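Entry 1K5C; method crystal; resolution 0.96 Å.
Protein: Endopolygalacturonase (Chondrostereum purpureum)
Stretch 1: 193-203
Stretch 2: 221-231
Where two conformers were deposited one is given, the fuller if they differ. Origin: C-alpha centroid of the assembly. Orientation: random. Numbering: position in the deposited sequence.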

# COMPACT_ATOMS: atom_id res chain seq x y z
N GLY A 193 -11.34 4.05 -5.23
CA GLY A 193 -11.72 2.86 -5.95
C GLY A 193 -11.41 1.55 -5.25
O GLY A 193 -12.06 0.51 -5.56
N GLY A 194 -10.42 1.54 -4.40
CA GLY A 194 -9.88 0.31 -3.81
C GLY A 194 -10.45 -0.01 -2.46
O GLY A 194 -11.67 0.13 -2.23
N HIS A 195 -9.58 -0.58 -1.61
CA HIS A 195 -9.96 -1.12 -0.31
C HIS A 195 -9.46 -0.29 0.87
O HIS A 195 -9.50 -0.77 2.01
CB HIS A 195 -9.51 -2.58 -0.17
CG HIS A 195 -10.20 -3.49 -1.17
ND1 HIS A 195 -9.90 -4.86 -1.13
CD2 HIS A 195 -11.09 -3.28 -2.15
CE1 HIS A 195 -10.63 -5.43 -2.09
NE2 HIS A 195 -11.37 -4.51 -2.71
N GLY A 196 -9.04 0.96 0.61
CA GLY A 196 -8.68 1.81 1.73
C GLY A 196 -7.25 1.58 2.20
O GLY A 196 -6.39 1.05 1.51
N ILE A 197 -7.00 2.08 3.42
CA ILE A 197 -5.65 2.12 3.98
C ILE A 197 -5.51 0.99 4.96
O ILE A 197 -6.20 0.97 5.99
CB ILE A 197 -5.42 3.47 4.69
CG1 ILE A 197 -5.54 4.62 3.66
CG2 ILE A 197 -4.07 3.50 5.41
CD1 ILE A 197 -5.54 6.01 4.27
N SER A 198 -4.61 0.02 4.67
CA SER A 198 -4.54 -1.21 5.42
C SER A 198 -3.19 -1.42 6.09
O SER A 198 -2.12 -1.15 5.55
CB SER A 198 -4.80 -2.39 4.50
OG SER A 198 -6.18 -2.41 4.21
N ILE A 199 -3.30 -2.06 7.28
CA ILE A 199 -2.19 -2.77 7.92
C ILE A 199 -2.55 -4.24 7.80
O ILE A 199 -3.63 -4.66 8.25
CB ILE A 199 -1.98 -2.36 9.36
CG1 ILE A 199 -1.50 -0.88 9.42
CG2 ILE A 199 -1.03 -3.30 10.06
CD1 ILE A 199 -1.55 -0.28 10.82
N GLY A 200 -1.66 -5.03 7.18
CA GLY A 200 -1.87 -6.45 6.96
C GLY A 200 -2.41 -6.74 5.57
O GLY A 200 -2.53 -5.89 4.71
N SER A 201 -2.72 -8.02 5.34
CA SER A 201 -2.85 -9.05 6.35
C SER A 201 -1.54 -9.39 7.01
O SER A 201 -0.49 -9.61 6.35
CB SER A 201 -3.35 -10.33 5.60
OG SER A 201 -3.33 -11.37 6.49
N ILE A 202 -1.59 -9.43 8.34
CA ILE A 202 -0.44 -9.79 9.16
C ILE A 202 -0.33 -11.30 9.20
O ILE A 202 -1.28 -12.01 9.60
CB ILE A 202 -0.60 -9.19 10.57
CG1 ILE A 202 -0.66 -7.66 10.51
CG2 ILE A 202 0.50 -9.71 11.49
CD1 ILE A 202 0.64 -6.98 10.09
N ALA A 203 0.83 -11.79 8.80
CA ALA A 203 1.16 -13.22 8.76
C ALA A 203 2.09 -13.59 9.90
O ALA A 203 2.70 -12.73 10.58
CB ALA A 203 1.85 -13.52 7.41
N SER A 221 -14.49 3.65 -1.89
CA SER A 221 -13.67 2.48 -1.50
C SER A 221 -14.49 1.53 -0.71
O SER A 221 -15.52 1.85 -0.12
CB SER A 221 -12.42 2.94 -0.71
OG SER A 221 -11.54 3.73 -1.54
N MET A 222 -13.98 0.27 -0.59
CA MET A 222 -14.73 -0.76 0.11
C MET A 222 -14.59 -0.63 1.63
O MET A 222 -15.52 -1.02 2.37
CB MET A 222 -14.26 -2.13 -0.35
CG MET A 222 -14.97 -3.32 0.16
SD MET A 222 -14.52 -4.82 -0.74
CE MET A 222 -14.65 -4.15 -2.32
N TYR A 223 -13.44 -0.11 2.07
CA TYR A 223 -13.18 0.10 3.49
C TYR A 223 -12.49 1.44 3.62
O TYR A 223 -11.85 1.90 2.67
CB TYR A 223 -12.21 -0.96 4.10
CG TYR A 223 -12.57 -2.40 3.75
CD1 TYR A 223 -13.30 -3.22 4.57
CD2 TYR A 223 -12.13 -2.95 2.56
CE1 TYR A 223 -13.59 -4.55 4.19
CE2 TYR A 223 -12.41 -4.24 2.16
CZ TYR A 223 -13.16 -5.03 3.00
OH TYR A 223 -13.42 -6.34 2.65
N GLY A 224 -12.61 2.06 4.80
CA GLY A 224 -11.86 3.26 5.06
C GLY A 224 -10.42 2.93 5.55
O GLY A 224 -9.45 3.16 4.84
N VAL A 225 -10.37 2.40 6.78
CA VAL A 225 -9.12 1.89 7.32
C VAL A 225 -9.36 0.47 7.80
O VAL A 225 -10.43 0.13 8.34
CB VAL A 225 -8.44 2.80 8.38
CG1 VAL A 225 -8.17 4.21 7.81
CG2 VAL A 225 -9.33 2.89 9.58
N ARG A 226 -8.32 -0.36 7.65
CA ARG A 226 -8.35 -1.72 8.13
C ARG A 226 -7.06 -2.11 8.81
O ARG A 226 -5.98 -1.73 8.37
CB ARG A 226 -8.48 -2.76 7.00
CG ARG A 226 -9.93 -2.93 6.57
CD ARG A 226 -9.73 -4.01 5.45
NE ARG A 226 -9.95 -5.44 5.69
CZ ARG A 226 -10.15 -6.35 4.73
NH1 ARG A 226 -10.10 -5.97 3.47
NH2 ARG A 226 -10.35 -7.63 5.01
N ILE A 227 -7.21 -2.93 9.85
CA ILE A 227 -6.05 -3.67 10.39
C ILE A 227 -6.51 -5.14 10.35
O ILE A 227 -7.52 -5.47 10.98
CB ILE A 227 -5.65 -3.23 11.81
CG1 ILE A 227 -5.43 -1.72 11.86
CG2 ILE A 227 -4.41 -4.02 12.29
CD1 ILE A 227 -5.04 -1.22 13.26
N LYS A 228 -5.81 -5.94 9.59
CA LYS A 228 -6.18 -7.34 9.34
C LYS A 228 -5.03 -8.24 9.74
O LYS A 228 -3.91 -8.07 9.29
CB LYS A 228 -6.64 -7.63 7.89
CG LYS A 228 -6.06 -6.76 6.82
CD LYS A 228 -6.50 -7.12 5.43
CE LYS A 228 -5.92 -6.00 4.52
NZ LYS A 228 -5.68 -6.48 3.20
N ALA A 229 -5.32 -9.26 10.56
CA ALA A 229 -4.36 -10.32 10.85
C ALA A 229 -5.01 -11.66 10.53
O ALA A 229 -6.18 -11.91 10.86
CB ALA A 229 -3.91 -10.33 12.29
N GLN A 230 -4.22 -12.50 9.89
CA GLN A 230 -4.69 -13.87 9.63
C GLN A 230 -5.08 -14.53 10.96
O GLN A 230 -4.31 -14.50 11.91
CB GLN A 230 -3.53 -14.69 8.99
CG GLN A 230 -3.21 -14.15 7.61
CD GLN A 230 -1.96 -14.71 7.01
OE1 GLN A 230 -1.68 -15.87 7.17
N ARG A 231 -6.23 -15.19 10.93
CA ARG A 231 -6.70 -15.91 12.12
C ARG A 231 -5.58 -16.84 12.65
O ARG A 231 -5.44 -17.02 13.84
CB ARG A 231 -7.95 -16.73 11.75
CG ARG A 231 -8.48 -17.52 12.94
CD ARG A 231 -9.71 -18.33 12.56
NE ARG A 231 -10.90 -17.53 12.32
CZ ARG A 231 -11.53 -17.40 11.15
NH1 ARG A 231 -11.07 -17.90 10.02
NH2 ARG A 231 -12.69 -16.74 11.12
O HOH W 1 -8.93 2.76 -1.53
O HOH W 2 -4.88 0.86 8.51
O HOH W 3 -3.95 -8.78 2.69

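Two neighbouring strands, ending at Ile202 and Gln230, run parallel, their directions only 11° apart, and the backbone pays for most of its own polarity. Ile197 N donates to Gly224 O (3.0 Å) while Ile197 O accepts from Arg226 N (3.0 Å). Ile199 repeats the pattern, N to Arg226 O and O from Lys228 N, both 2.9 Å. One residue thus serves two partners flanking its opposite number, the signature of parallel pairing.

The register then slips by one. Gly200 and Ser201, joined by a cis peptide, form a bulge, and it is Ile202 N that reaches Lys228 O (2.9 Å), with Gln230 N closing on Ile202 O (3.0 Å). The bulge leaves Ser201 N without a strand acceptor; water 3 takes its proton at 3.0 Å and also accepts from Lys228 NZ at 2.9 Å. Gly200 has no alternative here: a CB would fall 2.0 Å from Lys228 O. Gly196 is similarly constrained, its ideal CB lying 2.2 Å from Tyr223 O.

Toward the N-terminal end of the contact, Met222 N donates to Gly194 O (2.8 Å), and water 1 bridges the gap, accepting from Gly196 N and donating to Ser221 OG, each at 2.8 Å. Water 2 gives one proton to Ile197 O and the other to Arg226 O, again at 2.8 Å, so these carbonyls serve both strand and solvent.

Not everything is settled. Tyr223 N and Tyr223 O lack hydrogen-bond partners, although Gly196 CA approaches that oxygen at 3.3 Å; Ser201 OG is also unpaired, packed 3.0 Å from Gln230 CG.

Apolar pairs line one sheet face: Ile197 with Val225, Ile199 with Ile227, Ile202 with Ala229. Near the N-terminal end of the contact, Met222 SD sits over the His195 ring, 4.1 Å from its centroid, and Tyr223 turns its edge toward that ring's face.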